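Local coordinates for protein endo-b-1,4-glucanase (Nasutitermes takasagoensis, PDB 1KS8) that probably cleaves internal beta-1,4-glucosidic linkages in cellulose and related beta-glucans, as a family 9 glycoside hydrolase of the termite, at residues G92-I104 and T155-V169. Residues are numbered along the deposited sequence; the frame is centred on the assembly and turned at random.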
# COMPACT_ATOMS: atom_id res chain seq x y z
N GLY A 92 7.10 11.24 -5.98
CA GLY A 92 5.92 10.40 -6.03
C GLY A 92 6.08 9.32 -7.09
O GLY A 92 5.76 8.16 -6.87
N ARG A 93 6.58 9.72 -8.26
CA ARG A 93 6.81 8.78 -9.34
C ARG A 93 7.87 7.76 -8.92
O ARG A 93 7.74 6.57 -9.20
CB ARG A 93 7.24 9.52 -10.60
CG ARG A 93 6.12 10.33 -11.23
CD ARG A 93 6.64 11.27 -12.30
NE ARG A 93 5.54 11.88 -13.04
CZ ARG A 93 5.66 12.95 -13.83
NH1 ARG A 93 6.84 13.53 -13.97
NH2 ARG A 93 4.61 13.42 -14.47
N LYS A 94 8.92 8.23 -8.25
CA LYS A 94 9.99 7.34 -7.80
C LYS A 94 9.48 6.28 -6.83
O LYS A 94 9.94 5.14 -6.85
CB LYS A 94 11.10 8.13 -7.13
CG LYS A 94 11.93 8.98 -8.07
CD LYS A 94 13.04 9.71 -7.32
CE LYS A 94 13.89 10.55 -8.25
NZ LYS A 94 14.52 9.71 -9.31
N ALA A 95 8.53 6.66 -5.98
CA ALA A 95 7.97 5.72 -5.01
C ALA A 95 7.24 4.58 -5.72
O ALA A 95 7.29 3.43 -5.30
CB ALA A 95 7.02 6.45 -4.06
N VAL A 96 6.55 4.91 -6.80
CA VAL A 96 5.84 3.91 -7.57
C VAL A 96 6.84 3.04 -8.33
O VAL A 96 6.76 1.81 -8.31
CB VAL A 96 4.87 4.57 -8.58
CG1 VAL A 96 4.31 3.53 -9.54
CG2 VAL A 96 3.73 5.25 -7.83
N LYS A 97 7.80 3.68 -8.98
CA LYS A 97 8.79 2.95 -9.77
C LYS A 97 9.65 2.01 -8.93
O LYS A 97 10.10 0.98 -9.42
CB LYS A 97 9.68 3.94 -10.54
CG LYS A 97 10.59 3.29 -11.57
CD LYS A 97 11.20 4.34 -12.49
CE LYS A 97 11.98 3.70 -13.63
NZ LYS A 97 13.16 2.93 -13.16
N TRP A 98 9.88 2.35 -7.66
CA TRP A 98 10.70 1.48 -6.83
C TRP A 98 10.01 0.12 -6.72
O TRP A 98 10.66 -0.92 -6.67
CB TRP A 98 10.90 2.08 -5.44
CG TRP A 98 12.02 1.42 -4.71
CD1 TRP A 98 11.95 0.30 -3.92
CD2 TRP A 98 13.41 1.76 -4.79
NE1 TRP A 98 13.20 -0.07 -3.51
CE2 TRP A 98 14.12 0.80 -4.03
CE3 TRP A 98 14.12 2.78 -5.44
CZ2 TRP A 98 15.51 0.84 -3.90
CZ3 TRP A 98 15.51 2.81 -5.31
CH2 TRP A 98 16.19 1.84 -4.55
N ALA A 99 8.68 0.14 -6.68
CA ALA A 99 7.92 -1.09 -6.59
C ALA A 99 7.81 -1.80 -7.94
O ALA A 99 8.07 -2.99 -8.04
CB ALA A 99 6.52 -0.80 -6.04
N THR A 100 7.44 -1.06 -8.98
CA THR A 100 7.29 -1.68 -10.29
C THR A 100 8.58 -2.21 -10.90
O THR A 100 8.56 -3.21 -11.64
CB THR A 100 6.56 -0.74 -11.29
OG1 THR A 100 7.26 0.50 -11.40
CG2 THR A 100 5.14 -0.46 -10.80
N ASP A 101 9.72 -1.58 -10.61
CA ASP A 101 10.99 -2.10 -11.13
C ASP A 101 11.18 -3.50 -10.56
O ASP A 101 11.68 -4.40 -11.24
CB ASP A 101 12.17 -1.23 -10.69
CG ASP A 101 12.34 0.00 -11.55
OD1 ASP A 101 11.72 0.08 -12.62
OD2 ASP A 101 13.12 0.89 -11.14
N TYR A 102 10.77 -3.68 -9.31
CA TYR A 102 10.89 -4.97 -8.65
C TYR A 102 9.90 -5.97 -9.24
O TYR A 102 10.25 -7.12 -9.48
CB TYR A 102 10.66 -4.81 -7.15
CG TYR A 102 10.57 -6.13 -6.40
CD1 TYR A 102 11.69 -6.93 -6.22
CD2 TYR A 102 9.35 -6.58 -5.91
CE1 TYR A 102 11.60 -8.15 -5.55
CE2 TYR A 102 9.25 -7.80 -5.25
CZ TYR A 102 10.38 -8.58 -5.07
OH TYR A 102 10.28 -9.78 -4.41
N PHE A 103 8.66 -5.55 -9.47
CA PHE A 103 7.67 -6.46 -10.04
C PHE A 103 8.14 -7.00 -11.38
O PHE A 103 7.88 -8.15 -11.73
CB PHE A 103 6.31 -5.78 -10.21
CG PHE A 103 5.74 -5.23 -8.93
CD1 PHE A 103 6.00 -5.84 -7.71
CD2 PHE A 103 4.92 -4.11 -8.96
CE1 PHE A 103 5.45 -5.34 -6.53
CE2 PHE A 103 4.37 -3.60 -7.79
CZ PHE A 103 4.63 -4.22 -6.57
N ILE A 104 8.82 -6.15 -12.16
CA ILE A 104 9.33 -6.57 -13.46
C ILE A 104 10.35 -7.69 -13.27
O ILE A 104 10.35 -8.67 -14.02
CB ILE A 104 9.95 -5.38 -14.22
CG1 ILE A 104 8.83 -4.46 -14.72
CG2 ILE A 104 10.79 -5.88 -15.38
CD1 ILE A 104 9.32 -3.15 -15.30
N THR A 155 -0.74 -7.27 -8.94
CA THR A 155 0.50 -6.81 -9.56
C THR A 155 0.21 -6.27 -10.96
O THR A 155 0.79 -5.26 -11.37
CB THR A 155 1.54 -7.94 -9.62
OG1 THR A 155 1.77 -8.44 -8.29
CG2 THR A 155 2.87 -7.42 -10.18
N ALA A 156 -0.68 -6.93 -11.69
CA ALA A 156 -1.04 -6.46 -13.02
C ALA A 156 -1.69 -5.07 -12.91
O ALA A 156 -1.44 -4.18 -13.73
CB ALA A 156 -2.00 -7.43 -13.68
N ALA A 157 -2.51 -4.89 -11.88
CA ALA A 157 -3.18 -3.61 -11.65
C ALA A 157 -2.15 -2.53 -11.35
O ALA A 157 -2.23 -1.42 -11.89
CB ALA A 157 -4.16 -3.73 -10.49
N ALA A 158 -1.18 -2.85 -10.50
CA ALA A 158 -0.14 -1.89 -10.14
C ALA A 158 0.65 -1.48 -11.38
O ALA A 158 0.94 -0.30 -11.58
CB ALA A 158 0.79 -2.49 -9.09
N LEU A 159 1.00 -2.46 -12.21
CA LEU A 159 1.77 -2.20 -13.42
C LEU A 159 0.96 -1.36 -14.41
O LEU A 159 1.50 -0.43 -15.03
CB LEU A 159 2.20 -3.51 -14.05
CG LEU A 159 3.22 -4.30 -13.22
CD1 LEU A 159 3.33 -5.72 -13.77
CD2 LEU A 159 4.57 -3.60 -13.26
N ALA A 160 -0.32 -1.67 -14.55
CA ALA A 160 -1.18 -0.93 -15.47
C ALA A 160 -1.34 0.51 -14.97
O ALA A 160 -1.26 1.46 -15.75
CB ALA A 160 -2.54 -1.61 -15.59
N ALA A 161 -1.57 0.67 -13.67
CA ALA A 161 -1.72 2.00 -13.10
C ALA A 161 -0.42 2.78 -13.30
O ALA A 161 -0.44 3.95 -13.68
CB ALA A 161 -2.06 1.90 -11.62
N ALA A 162 0.71 2.12 -13.06
CA ALA A 162 2.00 2.77 -13.23
C ALA A 162 2.24 3.17 -14.68
O ALA A 162 2.85 4.20 -14.95
CB ALA A 162 3.12 1.85 -12.74
N SER A 163 1.75 2.36 -15.63
CA SER A 163 1.96 2.68 -17.04
C SER A 163 1.29 4.01 -17.37
O SER A 163 1.76 4.76 -18.23
CB SER A 163 1.41 1.57 -17.95
OG SER A 163 -0.00 1.57 -18.02
N ILE A 164 0.19 4.32 -16.68
CA ILE A 164 -0.52 5.57 -16.90
C ILE A 164 0.31 6.71 -16.31
O ILE A 164 0.49 7.76 -16.92
CB ILE A 164 -1.91 5.55 -16.23
CG1 ILE A 164 -2.78 4.48 -16.89
CG2 ILE A 164 -2.58 6.92 -16.33
CD1 ILE A 164 -4.10 4.23 -16.17
N VAL A 165 0.84 6.49 -15.11
CA VAL A 165 1.66 7.49 -14.44
C VAL A 165 2.84 7.94 -15.31
O VAL A 165 3.15 9.13 -15.38
CB VAL A 165 2.22 6.94 -13.10
CG1 VAL A 165 3.29 7.87 -12.54
CG2 VAL A 165 1.09 6.77 -12.10
N PHE A 166 3.48 6.98 -15.98
CA PHE A 166 4.65 7.28 -16.80
C PHE A 166 4.40 7.46 -18.29
O PHE A 166 5.34 7.64 -19.06
CB PHE A 166 5.69 6.18 -16.58
CG PHE A 166 6.26 6.15 -15.20
CD1 PHE A 166 7.22 7.08 -14.81
CD2 PHE A 166 5.81 5.23 -14.26
CE1 PHE A 166 7.72 7.10 -13.51
CE2 PHE A 166 6.30 5.24 -12.95
CZ PHE A 166 7.26 6.18 -12.58
N ARG A 167 3.13 7.43 -18.68
CA ARG A 167 2.75 7.57 -20.08
C ARG A 167 3.48 8.67 -20.86
O ARG A 167 3.91 8.44 -21.99
CB ARG A 167 1.24 7.79 -20.17
CG ARG A 167 0.69 8.00 -21.57
CD ARG A 167 -0.82 8.18 -21.52
NE ARG A 167 -1.21 9.21 -20.56
CZ ARG A 167 -2.46 9.56 -20.30
NH1 ARG A 167 -3.47 8.97 -20.93
NH2 ARG A 167 -2.71 10.50 -19.40
N ASN A 168 3.62 9.84 -20.25
CA ASN A 168 4.28 10.95 -20.93
C ASN A 168 5.75 11.18 -20.56
O ASN A 168 6.57 11.45 -21.43
CB ASN A 168 3.50 12.25 -20.69
CG ASN A 168 2.08 12.17 -21.21
OD1 ASN A 168 1.85 11.83 -22.37
ND2 ASN A 168 1.11 12.49 -20.36
N VAL A 169 6.07 11.07 -19.28
CA VAL A 169 7.44 11.30 -18.82
C VAL A 169 8.42 10.21 -19.24
O VAL A 169 9.60 10.48 -19.46
CB VAL A 169 7.49 11.47 -17.29
CG1 VAL A 169 7.09 10.17 -16.60
CG2 VAL A 169 8.89 11.89 -16.86
O HOH W 1 2.84 11.19 -13.57
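Val169 CG1 lies over the centre of one face of the Arg93 guanidinium, 4.1 Å above its plane, while a bound water sits in that plane at the edge. On the Phe166 ring, Val165 CG1 covers part of one face near the rim, and Arg93 O and Val96 CG1 come to its edge, the carbonyl oxygen 3.4 Å from Phe166 CZ. On the Phe103 ring, Ala99 O of its own helix stands over the centre of one face and Leu159 CD2 reaches the edge. The setting is an (alpha/alpha)6 barrel, in which helices 89-106 and 149-165 run past each other at 129°, their local axes 10.2 Å apart. That small residues admit larger ones is seen at Ala158 and Ala162, which face Phe103, Thr100 and Val96. Midway, the methyl of Ala162 receives Thr100 CG2 at 3.6 Å and Val96 CG1 beside it. Thr100 chi1 of 57° turns CG2 to this methyl and to Leu159 CD2, and leaves OG1 for Tyr173 OH on helix 171-190. That helix also covers Phe166, whose ring meets Tyr173 edge-to-face. Further along, Thr155 CG2 presses on Phe103 CB and CG, and Ala158 CB touches Phe103 CE2.

No direct hydrogen bond joins the two segments; a water bridges Arg93 to the backbone oxygen of Val165. The Arg93 chain, extended from CG to NE, passes Val165 CG1 and carries its charged group to Val169. Shortening Arg93 to an alanine would probably uncover Val169 and take away the NE donor that ties the water to helix 89-106. That water accepts from Arg93 NE at 2.8 Å and donates to Val165 O at the same distance.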